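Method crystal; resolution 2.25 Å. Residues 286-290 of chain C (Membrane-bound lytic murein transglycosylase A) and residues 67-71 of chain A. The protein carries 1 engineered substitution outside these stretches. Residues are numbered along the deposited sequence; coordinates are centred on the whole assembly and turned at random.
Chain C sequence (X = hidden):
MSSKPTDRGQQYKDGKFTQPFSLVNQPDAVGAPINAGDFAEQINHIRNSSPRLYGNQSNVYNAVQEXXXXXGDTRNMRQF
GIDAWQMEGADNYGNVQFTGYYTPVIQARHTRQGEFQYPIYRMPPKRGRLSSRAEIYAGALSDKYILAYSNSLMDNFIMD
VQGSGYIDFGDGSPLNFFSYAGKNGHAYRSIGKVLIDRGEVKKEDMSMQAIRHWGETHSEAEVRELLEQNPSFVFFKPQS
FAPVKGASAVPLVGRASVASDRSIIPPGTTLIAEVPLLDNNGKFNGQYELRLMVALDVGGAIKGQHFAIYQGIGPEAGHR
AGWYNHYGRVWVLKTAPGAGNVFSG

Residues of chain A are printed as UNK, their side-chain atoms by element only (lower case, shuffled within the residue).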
ATOM      1  N   GLY C 286     -38.379  11.206  -9.483  1.00 53.45           N
ATOM      2  CA  GLY C 286     -39.635  10.514  -9.244  1.00 52.90           C
ATOM      3  C   GLY C 286     -39.512   9.033  -8.927  1.00 52.70           C
ATOM      4  O   GLY C 286     -40.460   8.425  -8.426  1.00 52.89           O
ATOM      5  N   GLN C 287     -38.352   8.450  -9.217  1.00 52.28           N
ATOM      6  CA  GLN C 287     -38.118   7.032  -8.965  1.00 51.26           C
ATOM      7  C   GLN C 287     -37.308   6.768  -7.697  1.00 50.59           C
ATOM      8  O   GLN C 287     -36.648   7.666  -7.169  1.00 49.61           O
ATOM      9  CB  GLN C 287     -37.448   6.384 -10.182  1.00 52.34           C
ATOM     10  CG  GLN C 287     -36.226   7.131 -10.698  1.00 53.85           C
ATOM     11  CD  GLN C 287     -35.788   6.659 -12.070  1.00 54.45           C
ATOM     12  OE1 GLN C 287     -34.800   5.938 -12.205  1.00 54.77           O
ATOM     13  NE2 GLN C 287     -36.523   7.066 -13.098  1.00 54.49           N
ATOM     14  N   TYR C 288     -37.383   5.532  -7.208  1.00 50.18           N
ATOM     15  CA  TYR C 288     -36.674   5.127  -5.997  1.00 49.06           C
ATOM     16  C   TYR C 288     -35.626   4.052  -6.272  1.00 48.08           C
ATOM     17  O   TYR C 288     -35.344   3.725  -7.425  1.00 49.26           O
ATOM     18  CB  TYR C 288     -37.667   4.633  -4.942  1.00 49.80           C
ATOM     19  CG  TYR C 288     -38.630   5.696  -4.469  1.00 51.28           C
ATOM     20  CD1 TYR C 288     -39.731   6.060  -5.240  1.00 52.48           C
ATOM     21  CD2 TYR C 288     -38.429   6.352  -3.256  1.00 52.06           C
ATOM     22  CE1 TYR C 288     -40.608   7.054  -4.820  1.00 54.16           C
ATOM     23  CE2 TYR C 288     -39.301   7.349  -2.824  1.00 53.74           C
ATOM     24  CZ  TYR C 288     -40.387   7.696  -3.612  1.00 54.16           C
ATOM     25  OH  TYR C 288     -41.248   8.686  -3.199  1.00 54.35           O
ATOM     26  N   GLU C 289     -35.067   3.498  -5.199  1.00 46.73           N
ATOM     27  CA  GLU C 289     -34.042   2.465  -5.295  1.00 45.12           C
ATOM     28  C   GLU C 289     -34.085   1.577  -4.053  1.00 44.28           C
ATOM     29  O   GLU C 289     -34.053   2.074  -2.928  1.00 45.05           O
ATOM     30  CB  GLU C 289     -32.666   3.123  -5.426  1.00 44.71           C
ATOM     31  CG  GLU C 289     -31.511   2.164  -5.631  1.00 44.85           C
ATOM     32  CD  GLU C 289     -30.196   2.887  -5.849  1.00 46.65           C
ATOM     33  OE1 GLU C 289     -29.770   3.641  -4.946  1.00 46.58           O
ATOM     34  OE2 GLU C 289     -29.592   2.708  -6.929  1.00 48.16           O
ATOM     35  N   LEU C 290     -34.164   0.265  -4.260  1.00 42.84           N
ATOM     36  CA  LEU C 290     -34.220  -0.675  -3.145  1.00 40.64           C
ATOM     37  C   LEU C 290     -32.829  -1.087  -2.666  1.00 38.73           C
ATOM     38  O   LEU C 290     -32.057  -1.688  -3.414  1.00 37.44           O
ATOM     39  CB  LEU C 290     -35.037  -1.912  -3.527  1.00 40.24           C
ATOM     40  CG  LEU C 290     -35.485  -2.781  -2.348  1.00 39.48           C
ATOM     41  CD1 LEU C 290     -36.290  -1.943  -1.367  1.00 40.64           C
ATOM     42  CD2 LEU C 290     -36.317  -3.946  -2.840  1.00 41.08           C
TER
ATOM     43  N   UNK A  67     -29.731   1.193 -16.390  1.00 42.29           N
ATOM     44  CA  UNK A  67     -30.591   0.088 -15.977  1.00 43.36           C
ATOM     45  C   UNK A  67     -30.432  -0.189 -14.485  1.00 43.46           C
ATOM     46  O   UNK A  67     -31.417  -0.242 -13.746  1.00 44.09           O
ATOM     47  c   UNK A  67     -31.494  -5.822 -15.336  1.00 47.04           C
ATOM     48  c   UNK A  67     -30.250  -1.166 -16.788  1.00 44.24           C
ATOM     49  c   UNK A  67     -29.099  -5.452 -15.300  1.00 46.77           C
ATOM     50  c   UNK A  67     -31.049  -2.383 -16.421  1.00 45.73           C
ATOM     51  c   UNK A  67     -32.407  -2.518 -16.462  1.00 46.05           C
ATOM     52  c   UNK A  67     -29.243  -4.136 -15.736  1.00 46.96           C
ATOM     53  c   UNK A  67     -30.533  -3.644 -15.977  1.00 46.83           C
ATOM     54  c   UNK A  67     -31.638  -4.498 -15.773  1.00 47.01           C
ATOM     55  n   UNK A  67     -32.769  -3.786 -16.074  1.00 46.67           N
ATOM     56  c   UNK A  67     -30.221  -6.279 -15.106  1.00 46.71           C
ATOM     57  N   UNK A  68     -29.184  -0.355 -14.053  1.00 43.65           N
ATOM     58  CA  UNK A  68     -28.877  -0.621 -12.652  1.00 44.07           C
ATOM     59  C   UNK A  68     -29.031   0.615 -11.766  1.00 44.25           C
ATOM     60  O   UNK A  68     -29.302   0.497 -10.569  1.00 45.72           O
ATOM     61  c   UNK A  68     -26.253  -0.579 -13.188  1.00 43.97           C
ATOM     62  c   UNK A  68     -25.849   0.715 -12.492  1.00 44.03           C
ATOM     63  c   UNK A  68     -27.471  -1.226 -12.514  1.00 44.48           C
ATOM     64  c   UNK A  68     -25.093  -1.564 -13.158  1.00 42.61           C
ATOM     65  N   UNK A  69     -28.871   1.796 -12.362  1.00 44.29           N
ATOM     66  CA  UNK A  69     -28.994   3.061 -11.641  1.00 44.20           C
ATOM     67  C   UNK A  69     -30.389   3.177 -11.033  1.00 44.04           C
ATOM     68  O   UNK A  69     -30.540   3.470  -9.846  1.00 45.00           O
ATOM     69  n   UNK A  69     -26.149   5.567 -12.067  1.00 43.67           N
ATOM     70  n   UNK A  69     -24.651   6.580 -10.635  1.00 43.98           N
ATOM     71  c   UNK A  69     -28.610   5.586 -11.904  1.00 42.87           C
ATOM     72  c   UNK A  69     -24.917   5.992 -11.796  1.00 43.99           C
ATOM     73  c   UNK A  69     -27.288   5.696 -11.161  1.00 42.33           C
ATOM     74  n   UNK A  69     -23.949   5.827 -12.688  1.00 43.15           N
ATOM     75  c   UNK A  69     -28.749   4.237 -12.591  1.00 43.41           C
ATOM     76  N   UNK A  70     -31.402   2.939 -11.863  1.00 43.23           N
ATOM     77  CA  UNK A  70     -32.793   2.998 -11.436  1.00 42.36           C
ATOM     78  C   UNK A  70     -33.103   1.805 -10.541  1.00 41.67           C
ATOM     79  O   UNK A  70     -33.390   1.961  -9.352  1.00 40.59           O
ATOM     80  c   UNK A  70     -33.710   2.998 -12.653  1.00 44.16           C
ATOM     81  N   UNK A  71     -33.025   0.614 -11.124  1.00 41.97           N
ATOM     82  CA  UNK A  71     -33.290  -0.605 -10.384  1.00 41.97           C
ATOM     83  C   UNK A  71     -32.401  -1.726 -10.880  1.00 41.28           C
ATOM     84  O   UNK A  71     -31.232  -1.815 -10.502  1.00 42.45           O
TER

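Position 67 of chain A carries ten side-chain atoms, nine carbons and one nitrogen. One carbon leads from CA into a fused pair of rings, five- and six-membered, with the nitrogen in the smaller ring. Only an indole fits this pattern, so the residue is Trp A67. Its side chain is out of reach of the chain C stretch and touches none of it; chi1 is t, and NE1 is hydrogen-bonded to a residue just beyond the stretches. The backbone here is helical, continuing a helix that begins earlier in the chain.

Position 68 has four side-chain carbons and no heteroatom. The second carbon is bonded to two terminal carbons, a fork one atom beyond CB, which distinguishes this side chain from one that branches at CB itself. This is Leu A68, with both chi angles in p. Its CA-to-CB bond points away from chain C, and the side chain makes no contact with the chain C stretch. What approaches chain C is the backbone: the carbonyl O of Leu A68 lies 4.3 Å from OE2 of Glu C289.

At position 69 three carbons lead without branching to a nitrogen, followed by a carbon that bears two further nitrogens. Such a planar guanidinium group identifies Arg A69. CA-to-CB points sideways, the nearest side-chain approach is CD of Arg A69 at 5.7 Å from OE2 of Glu C289, and no salt bridge forms. Instead, the carbonyl O of Arg A69 sits 3.2 Å from OE2 of Glu C289. Two acceptors face each other here, and the short distance is not a hydrogen bond.

Position 70 retains a single side-chain carbon, which lies 3.2 Å from OE1 of Gln C287. A lone methyl means Ala A70. Its CB points sideways, and it has the largest area covered by the other stretch of any residue in the pair. Its carbonyl O approaches the carbonyl O of Tyr C288 at 3.3 Å, again without a hydrogen bond, and lies 4.1 Å from CA of Glu C289.

Position 71 shows no side-chain atoms, and is therefore Gly A71. It is the first residue after the helix to leave helical phi/psi, although its N still donates a hydrogen bond to O of Trp A67 at 3.2 Å. Its CA is 6.0 Å from CA of Glu C289, yet the residue makes almost no contact; a CB would have room.

The contact joins a helix end in one copy of the protein to the 286-290 segment of another, burying 169 Å² in total. Gln C287, with CA-to-CB directed toward chain A, reaches the methyl of Ala A70, while the extended side chain of Glu C289 (chi1 and chi2 both t) brings OE2 near the carbonyl oxygens of Leu A68 and, more closely, Arg A69. No hydrogen bond crosses between the stretches. Packing around Ala A70 accounts for much of the buried surface, and the close oxygen pairs supply no polar link.

Chain A 67-71: WLRAG
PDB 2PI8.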